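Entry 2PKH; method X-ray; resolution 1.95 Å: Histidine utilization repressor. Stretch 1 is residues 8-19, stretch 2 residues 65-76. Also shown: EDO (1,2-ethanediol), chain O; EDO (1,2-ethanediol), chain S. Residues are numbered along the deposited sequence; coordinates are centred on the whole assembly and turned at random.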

ATOM      1  N   ARG B   8      -9.062   8.216 -21.910  1.00 42.02           N
ATOM      2  CA  ARG B   8      -9.693   9.526 -21.647  1.00 40.46           C
ATOM      3  C   ARG B   8     -10.842   9.558 -20.635  1.00 38.23           C
ATOM      4  O   ARG B   8     -11.820   8.838 -20.735  1.00 37.30           O
ATOM      5  CB  ARG B   8     -10.064  10.303 -22.904  1.00 41.93           C
ATOM      6  CG  ARG B   8     -11.397   9.998 -23.502  1.00 46.08           C
ATOM      7  CD  ARG B   8     -11.279   9.053 -24.714  1.00 51.06           C
ATOM      8  NE  ARG B   8     -12.218   9.373 -25.793  1.00 54.84           N
ATOM      9  CZ  ARG B   8     -13.409   9.987 -25.665  1.00 57.77           C
ATOM     10  NH1 ARG B   8     -13.900  10.351 -24.477  1.00 55.11           N
ATOM     11  NH2 ARG B   8     -14.141  10.220 -26.757  1.00 58.44           N
ATOM     12  N   HIS B   9     -10.673  10.446 -19.677  1.00 35.29           N
ATOM     13  CA  HIS B   9     -11.580  10.593 -18.576  1.00 34.07           C
ATOM     14  C   HIS B   9     -12.431  11.848 -18.837  1.00 31.75           C
ATOM     15  O   HIS B   9     -11.914  12.964 -19.109  1.00 30.17           O
ATOM     16  CB  HIS B   9     -10.762  10.692 -17.290  1.00 34.84           C
ATOM     17  CG  HIS B   9     -11.567  11.042 -16.074  1.00 38.50           C
ATOM     18  ND1 HIS B   9     -11.090  11.876 -15.084  1.00 40.66           N
ATOM     19  CD2 HIS B   9     -12.813  10.661 -15.683  1.00 38.25           C
ATOM     20  CE1 HIS B   9     -12.002  11.989 -14.132  1.00 44.16           C
ATOM     21  NE2 HIS B   9     -13.054  11.262 -14.470  1.00 39.45           N
ATOM     22  N   THR B  10     -13.741  11.649 -18.813  1.00 28.37           N
ATOM     23  CA  THR B  10     -14.706  12.765 -18.889  1.00 26.78           C
ATOM     24  C   THR B  10     -15.758  12.506 -17.774  1.00 25.15           C
ATOM     25  O   THR B  10     -15.771  11.424 -17.188  1.00 24.82           O
ATOM     26  CB  THR B  10     -15.391  12.859 -20.290  1.00 25.91           C
ATOM     27  OG1 THR B  10     -16.090  11.644 -20.537  1.00 27.58           O
ATOM     28  CG2 THR B  10     -14.380  13.022 -21.430  1.00 27.25           C
ATOM     29  N   CYS B  11     -16.603  13.479 -17.463  1.00 24.05           N
ATOM     30  CA  CYS B  11     -17.530  13.306 -16.353  1.00 25.99           C
ATOM     31  C   CYS B  11     -18.692  14.224 -16.528  1.00 26.62           C
ATOM     32  O   CYS B  11     -18.624  15.162 -17.320  1.00 26.64           O
ATOM     33  CB  CYS B  11     -16.931  13.529 -14.991  1.00 26.02           C
ATOM     34  SG  CYS B  11     -16.490  15.231 -14.734  1.00 33.04           S
ATOM     35  N   LYS B  12     -19.776  13.883 -15.841  1.00 26.01           N
ATOM     36  CA  LYS B  12     -21.021  14.624 -15.926  1.00 26.82           C
ATOM     37  C   LYS B  12     -21.363  14.890 -14.480  1.00 24.87           C
ATOM     38  O   LYS B  12     -21.472  13.960 -13.677  1.00 22.90           O
ATOM     39  CB  LYS B  12     -22.073  13.716 -16.545  1.00 28.68           C
ATOM     40  CG  LYS B  12     -23.194  14.429 -17.306  1.00 34.51           C
ATOM     41  CD  LYS B  12     -23.931  13.457 -18.276  1.00 34.15           C
ATOM     42  CE  LYS B  12     -23.203  13.288 -19.622  1.00 43.00           C
ATOM     43  NZ  LYS B  12     -23.019  14.605 -20.333  1.00 46.80           N
ATOM     44  N   VAL B  13     -21.462  16.173 -14.137  1.00 24.14           N
ATOM     45  CA  VAL B  13     -21.925  16.602 -12.799  1.00 22.69           C
ATOM     46  C   VAL B  13     -23.462  16.498 -12.801  1.00 23.73           C
ATOM     47  O   VAL B  13     -24.137  17.127 -13.651  1.00 23.46           O
ATOM     48  CB  VAL B  13     -21.405  18.041 -12.548  1.00 24.09           C
ATOM     49  CG1 VAL B  13     -21.742  18.559 -11.168  1.00 22.72           C
ATOM     50  CG2 VAL B  13     -19.904  18.025 -12.771  1.00 20.58           C
HETATM   51  N   MSE B  14     -24.017  15.701 -11.905  1.00 20.65           N
HETATM   52  CA  MSE B  14     -25.490  15.570 -11.767  1.00 21.16           C
HETATM   53  C   MSE B  14     -25.998  16.454 -10.603  1.00 20.17           C
HETATM   54  O   MSE B  14     -27.089  16.944 -10.681  1.00 18.27           O
HETATM   55  CB  MSE B  14     -25.965  14.130 -11.470  1.00 21.00           C
HETATM   56  CG  MSE B  14     -25.339  12.956 -12.376  1.00 24.56           C
HETATM   57 SE   MSE B  14     -25.787  13.377 -14.249  0.90 43.65          SE
HETATM   58  CE  MSE B  14     -27.654  12.869 -14.172  1.00 43.04           C
ATOM     59  N   VAL B  15     -25.214  16.552  -9.516  1.00 19.21           N
ATOM     60  CA  VAL B  15     -25.561  17.282  -8.294  1.00 20.21           C
ATOM     61  C   VAL B  15     -24.389  18.148  -7.869  1.00 18.22           C
ATOM     62  O   VAL B  15     -23.212  17.755  -7.895  1.00 16.62           O
ATOM     63  CB  VAL B  15     -25.993  16.294  -7.153  1.00 21.51           C
ATOM     64  CG1 VAL B  15     -26.285  17.000  -5.862  1.00 24.27           C
ATOM     65  CG2 VAL B  15     -27.211  15.546  -7.606  1.00 25.07           C
ATOM     66  N   LEU B  16     -24.681  19.398  -7.596  1.00 21.43           N
ATOM     67  CA  LEU B  16     -23.724  20.315  -6.927  1.00 20.08           C
ATOM     68  C   LEU B  16     -24.524  21.372  -6.122  1.00 20.05           C
ATOM     69  O   LEU B  16     -24.986  22.361  -6.688  1.00 17.20           O
ATOM     70  CB  LEU B  16     -22.807  21.012  -7.952  1.00 20.34           C
ATOM     71  CG  LEU B  16     -21.630  21.840  -7.355  1.00 23.00           C
ATOM     72  CD1 LEU B  16     -20.594  21.053  -6.620  1.00 20.46           C
ATOM     73  CD2 LEU B  16     -20.981  22.598  -8.494  1.00 23.95           C
ATOM     74  N   LYS B  17     -24.590  21.163  -4.798  1.00 19.38           N
ATOM     75  CA  LYS B  17     -25.567  21.901  -3.912  1.00 20.14           C
ATOM     76  C   LYS B  17     -25.183  21.883  -2.460  1.00 19.41           C
ATOM     77  O   LYS B  17     -24.472  20.976  -1.984  1.00 19.00           O
ATOM     78  CB  LYS B  17     -26.966  21.329  -4.051  1.00 17.70           C
ATOM     79  CG  LYS B  17     -27.255  19.987  -3.423  1.00 19.89           C
ATOM     80  CD  LYS B  17     -28.491  19.406  -4.109  1.00 21.11           C
ATOM     81  CE  LYS B  17     -28.917  17.966  -3.645  1.00 22.70           C
ATOM     82  NZ  LYS B  17     -29.588  18.182  -2.326  1.00 20.57           N
ATOM     83  N   GLU B  18     -25.651  22.906  -1.743  1.00 21.53           N
ATOM     84  CA  GLU B  18     -25.534  22.913  -0.317  1.00 21.48           C
ATOM     85  C   GLU B  18     -26.762  22.232   0.238  1.00 22.56           C
ATOM     86  O   GLU B  18     -27.852  22.406  -0.307  1.00 22.05           O
ATOM     87  CB  GLU B  18     -25.562  24.379   0.097  1.00 23.60           C
ATOM     88  CG  GLU B  18     -25.236  24.614   1.483  1.00 26.81           C
ATOM     89  CD  GLU B  18     -25.246  26.130   1.779  1.00 31.30           C
ATOM     90  OE1 GLU B  18     -24.671  26.962   1.006  1.00 35.84           O
ATOM     91  OE2 GLU B  18     -25.854  26.457   2.779  1.00 31.38           O
ATOM     92  N   GLU B  19     -26.619  21.489   1.339  1.00 23.10           N
ATOM     93  CA  GLU B  19     -27.790  20.873   1.974  1.00 24.02           C
ATOM     94  C   GLU B  19     -27.433  20.628   3.441  1.00 24.57           C
ATOM     95  O   GLU B  19     -26.270  20.702   3.806  1.00 23.29           O
ATOM     96  CB  GLU B  19     -28.106  19.553   1.303  1.00 23.01           C
ATOM     97  CG  GLU B  19     -26.846  18.611   1.386  1.00 23.98           C
ATOM     98  CD  GLU B  19     -26.961  17.359   0.570  1.00 31.37           C
ATOM     99  OE1 GLU B  19     -27.198  17.511  -0.637  1.00 29.18           O
ATOM    100  OE2 GLU B  19     -26.720  16.224   1.075  1.00 30.32           O
ATOM    101  N   ASP B  65     -15.426  27.421  -1.169  1.00 25.35           N
ATOM    102  CA  ASP B  65     -15.710  27.745  -2.568  1.00 25.95           C
ATOM    103  C   ASP B  65     -15.959  26.490  -3.436  1.00 26.25           C
ATOM    104  O   ASP B  65     -15.941  26.574  -4.677  1.00 26.77           O
ATOM    105  CB  ASP B  65     -14.562  28.566  -3.177  1.00 26.58           C
ATOM    106  CG  ASP B  65     -14.388  29.932  -2.483  1.00 28.61           C
ATOM    107  OD1 ASP B  65     -15.398  30.510  -2.031  1.00 28.96           O
ATOM    108  OD2 ASP B  65     -13.238  30.392  -2.371  1.00 29.99           O
ATOM    109  N   TYR B  66     -16.197  25.353  -2.775  1.00 25.59           N
ATOM    110  CA  TYR B  66     -16.448  24.092  -3.447  1.00 24.62           C
ATOM    111  C   TYR B  66     -17.568  24.196  -4.500  1.00 23.54           C
ATOM    112  O   TYR B  66     -17.406  23.741  -5.630  1.00 24.44           O
ATOM    113  CB  TYR B  66     -16.740  23.011  -2.401  1.00 24.15           C
ATOM    114  CG  TYR B  66     -16.754  21.565  -2.953  1.00 21.63           C
ATOM    115  CD1 TYR B  66     -15.611  20.829  -3.051  1.00 19.72           C
ATOM    116  CD2 TYR B  66     -17.946  20.966  -3.305  1.00 23.57           C
ATOM    117  CE1 TYR B  66     -15.634  19.494  -3.562  1.00 22.16           C
ATOM    118  CE2 TYR B  66     -17.999  19.596  -3.798  1.00 18.71           C
ATOM    119  CZ  TYR B  66     -16.863  18.909  -3.941  1.00 23.14           C
ATOM    120  OH  TYR B  66     -16.940  17.568  -4.357  1.00 22.21           O
ATOM    121  N   LEU B  67     -18.672  24.848  -4.156  1.00 24.97           N
ATOM    122  CA  LEU B  67     -19.843  24.887  -5.065  1.00 25.10           C
ATOM    123  C   LEU B  67     -19.543  25.660  -6.372  1.00 25.27           C
ATOM    124  O   LEU B  67     -20.207  25.487  -7.395  1.00 24.02           O
ATOM    125  CB  LEU B  67     -21.045  25.468  -4.350  1.00 25.06           C
ATOM    126  CG  LEU B  67     -21.643  24.576  -3.234  1.00 23.84           C
ATOM    127  CD1 LEU B  67     -22.966  25.289  -2.760  1.00 28.88           C
ATOM    128  CD2 LEU B  67     -21.915  23.180  -3.717  1.00 25.67           C
ATOM    129  N   LYS B  68     -18.532  26.503  -6.308  1.00 25.44           N
ATOM    130  CA  LYS B  68     -18.183  27.399  -7.383  1.00 27.14           C
ATOM    131  C   LYS B  68     -17.310  26.761  -8.453  1.00 26.50           C
ATOM    132  O   LYS B  68     -17.047  27.385  -9.476  1.00 25.84           O
ATOM    133  CB  LYS B  68     -17.452  28.647  -6.795  1.00 27.49           C
ATOM    134  CG  LYS B  68     -18.345  29.450  -5.858  1.00 30.13           C
ATOM    135  CD  LYS B  68     -17.493  30.308  -4.942  1.00 38.41           C
ATOM    136  CE  LYS B  68     -18.343  30.787  -3.733  1.00 41.43           C
ATOM    137  NZ  LYS B  68     -17.544  31.727  -2.878  1.00 45.66           N
ATOM    138  N   GLN B  69     -16.859  25.523  -8.220  1.00 26.30           N
ATOM    139  CA  GLN B  69     -15.909  24.863  -9.105  1.00 26.22           C
ATOM    140  C   GLN B  69     -16.542  24.124 -10.343  1.00 28.05           C
ATOM    141  O   GLN B  69     -17.741  23.711 -10.315  1.00 28.36           O
ATOM    142  CB  GLN B  69     -15.075  23.877  -8.289  1.00 26.27           C
ATOM    143  CG  GLN B  69     -14.438  24.441  -7.033  1.00 25.85           C
ATOM    144  CD  GLN B  69     -13.557  25.673  -7.325  1.00 26.65           C
ATOM    145  OE1 GLN B  69     -12.768  25.669  -8.264  1.00 27.30           O
ATOM    146  NE2 GLN B  69     -13.718  26.725  -6.540  1.00 24.77           N
ATOM    147  N   ASP B  70     -15.738  23.996 -11.412  1.00 27.80           N
ATOM    148  CA  ASP B  70     -16.126  23.292 -12.615  1.00 28.24           C
ATOM    149  C   ASP B  70     -15.400  21.965 -12.614  1.00 27.58           C
ATOM    150  O   ASP B  70     -14.255  21.860 -13.038  1.00 27.14           O
ATOM    151  CB  ASP B  70     -15.779  24.096 -13.865  1.00 28.80           C
ATOM    152  CG  ASP B  70     -16.089  23.340 -15.163  1.00 32.57           C
ATOM    153  OD1 ASP B  70     -16.374  22.125 -15.109  1.00 30.90           O
ATOM    154  OD2 ASP B  70     -16.031  23.967 -16.261  1.00 35.94           O
ATOM    155  N   PHE B  71     -16.067  20.934 -12.094  1.00 27.97           N
ATOM    156  CA  PHE B  71     -15.425  19.651 -11.931  1.00 27.18           C
ATOM    157  C   PHE B  71     -15.429  18.840 -13.221  1.00 30.05           C
ATOM    158  O   PHE B  71     -15.089  17.655 -13.214  1.00 30.83           O
ATOM    159  CB  PHE B  71     -16.103  18.875 -10.801  1.00 25.33           C
ATOM    160  CG  PHE B  71     -15.971  19.544  -9.444  1.00 24.49           C
ATOM    161  CD1 PHE B  71     -14.692  19.661  -8.835  1.00 22.13           C
ATOM    162  CD2 PHE B  71     -17.123  20.035  -8.775  1.00 21.58           C
ATOM    163  CE1 PHE B  71     -14.548  20.285  -7.615  1.00 23.15           C
ATOM    164  CE2 PHE B  71     -16.993  20.606  -7.535  1.00 23.36           C
ATOM    165  CZ  PHE B  71     -15.675  20.719  -6.959  1.00 23.28           C
ATOM    166  N   THR B  72     -15.791  19.452 -14.362  1.00 31.70           N
ATOM    167  CA  THR B  72     -15.368  18.850 -15.649  1.00 32.45           C
ATOM    168  C   THR B  72     -13.894  19.148 -15.941  1.00 33.56           C
ATOM    169  O   THR B  72     -13.295  18.511 -16.787  1.00 34.48           O
ATOM    170  CB  THR B  72     -16.258  19.259 -16.872  1.00 33.27           C
ATOM    171  OG1 THR B  72     -16.180  20.666 -17.089  1.00 33.04           O
ATOM    172  CG2 THR B  72     -17.692  18.891 -16.626  1.00 32.35           C
ATOM    173  N   LEU B  73     -13.284  20.099 -15.236  1.00 33.88           N
ATOM    174  CA  LEU B  73     -11.880  20.449 -15.502  1.00 33.82           C
ATOM    175  C   LEU B  73     -10.902  19.860 -14.476  1.00 33.36           C
ATOM    176  O   LEU B  73      -9.695  19.764 -14.726  1.00 32.81           O
ATOM    177  CB  LEU B  73     -11.714  21.985 -15.585  1.00 35.18           C
ATOM    178  CG  LEU B  73     -12.535  22.779 -16.611  1.00 37.30           C
ATOM    179  CD1 LEU B  73     -12.207  24.284 -16.546  1.00 39.08           C
ATOM    180  CD2 LEU B  73     -12.277  22.260 -18.040  1.00 38.02           C
ATOM    181  N   GLN B  74     -11.430  19.423 -13.330  1.00 31.34           N
ATOM    182  CA  GLN B  74     -10.627  18.971 -12.225  1.00 30.36           C
ATOM    183  C   GLN B  74     -11.505  17.980 -11.410  1.00 29.23           C
ATOM    184  O   GLN B  74     -12.682  18.147 -11.394  1.00 28.77           O
ATOM    185  CB  GLN B  74     -10.283  20.223 -11.381  1.00 31.13           C
ATOM    186  CG  GLN B  74      -9.249  20.036 -10.279  1.00 31.81           C
ATOM    187  CD  GLN B  74      -8.940  21.351  -9.578  1.00 31.97           C
ATOM    188  OE1 GLN B  74      -9.786  22.263  -9.501  1.00 34.62           O
ATOM    189  NE2 GLN B  74      -7.733  21.469  -9.098  1.00 30.46           N
ATOM    190  N   THR B  75     -10.971  16.937 -10.766  1.00 27.54           N
ATOM    191  CA  THR B  75     -11.831  16.152  -9.870  1.00 25.91           C
ATOM    192  C   THR B  75     -11.974  16.916  -8.523  1.00 24.85           C
ATOM    193  O   THR B  75     -11.104  17.759  -8.149  1.00 23.67           O
ATOM    194  CB  THR B  75     -11.263  14.778  -9.532  1.00 26.64           C
ATOM    195  OG1 THR B  75     -10.080  14.951  -8.755  1.00 27.77           O
ATOM    196  CG2 THR B  75     -10.994  13.902 -10.793  1.00 25.57           C
ATOM    197  N   PRO B  76     -13.084  16.690  -7.803  1.00 23.36           N
ATOM    198  CA  PRO B  76     -13.228  17.194  -6.423  1.00 23.33           C
ATOM    199  C   PRO B  76     -12.014  16.871  -5.492  1.00 24.10           C
ATOM    200  O   PRO B  76     -11.502  17.743  -4.784  1.00 23.79           O
ATOM    201  CB  PRO B  76     -14.512  16.529  -5.928  1.00 24.53           C
ATOM    202  CG  PRO B  76     -15.340  16.268  -7.230  1.00 22.48           C
ATOM    203  CD  PRO B  76     -14.315  16.068  -8.347  1.00 23.27           C
TER
HETATM  204  C1  EDO O1016     -29.512  15.032  -0.638  1.00 37.23           C
HETATM  205  O1  EDO O1016     -28.314  14.300  -0.269  1.00 26.66           O
HETATM  206  C2  EDO O1016     -29.577  15.310  -2.155  1.00 36.70           C
HETATM  207  O2  EDO O1016     -29.783  14.111  -2.950  1.00 43.60           O
HETATM  208  C1  EDO S1032      -8.609  14.764 -19.545  1.00 54.86           C
HETATM  209  O1  EDO S1032      -7.818  14.748 -18.339  1.00 55.56           O
HETATM  210  C2  EDO S1032      -7.910  14.091 -20.737  1.00 53.17           C
HETATM  211  O2  EDO S1032      -8.262  12.698 -20.799  1.00 49.42           O

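Residues 9-19, part of a longer strand, pack against the 66-68 3-10 turn and the loop that follows it through van der Waals contact, between apolar side chains and between side chains and backbone; no hydrogen bond crosses between the two stretches, and together they bury 470 Å². L16 and L67 have the largest covered areas of any residues here, 97 and 91 Å². Although the CA-to-CB bond of each points sideways, the side-chain ends converge, bringing L16 CD1 to 3.8 Å from L67 CD2. L16, with chi1 t and chi2 p, also places CD1 4.1 Å from Y66 CE2 and 3.7 Å from F71 CE2, meeting the phenylalanine ring at its edge. Its other methyl, CD2, lies 3.2 Å from L67 O. A branched aliphatic side chain suits this site because its two methyls can touch separate surfaces at once. L67 in turn reaches along the strand backbone, with CD2 3.5 Å from K17 N and CD1 3.7 Å from E18 N.

F71 is buried, and its CA-to-CB bond points toward the strand, extending the contact: its CB lies 4.4 Å from V13 CG2, and its carbonyl O is 3.2 Å from C11 SG. The compact C11 side chain fits close to the loop backbone, with SG 3.9 Å from T72 CA. The loop is braced internally by D70, whose OD1 accepts hydrogen bonds from T72 N (2.8 Å) and T72 OG1 (2.5 Å).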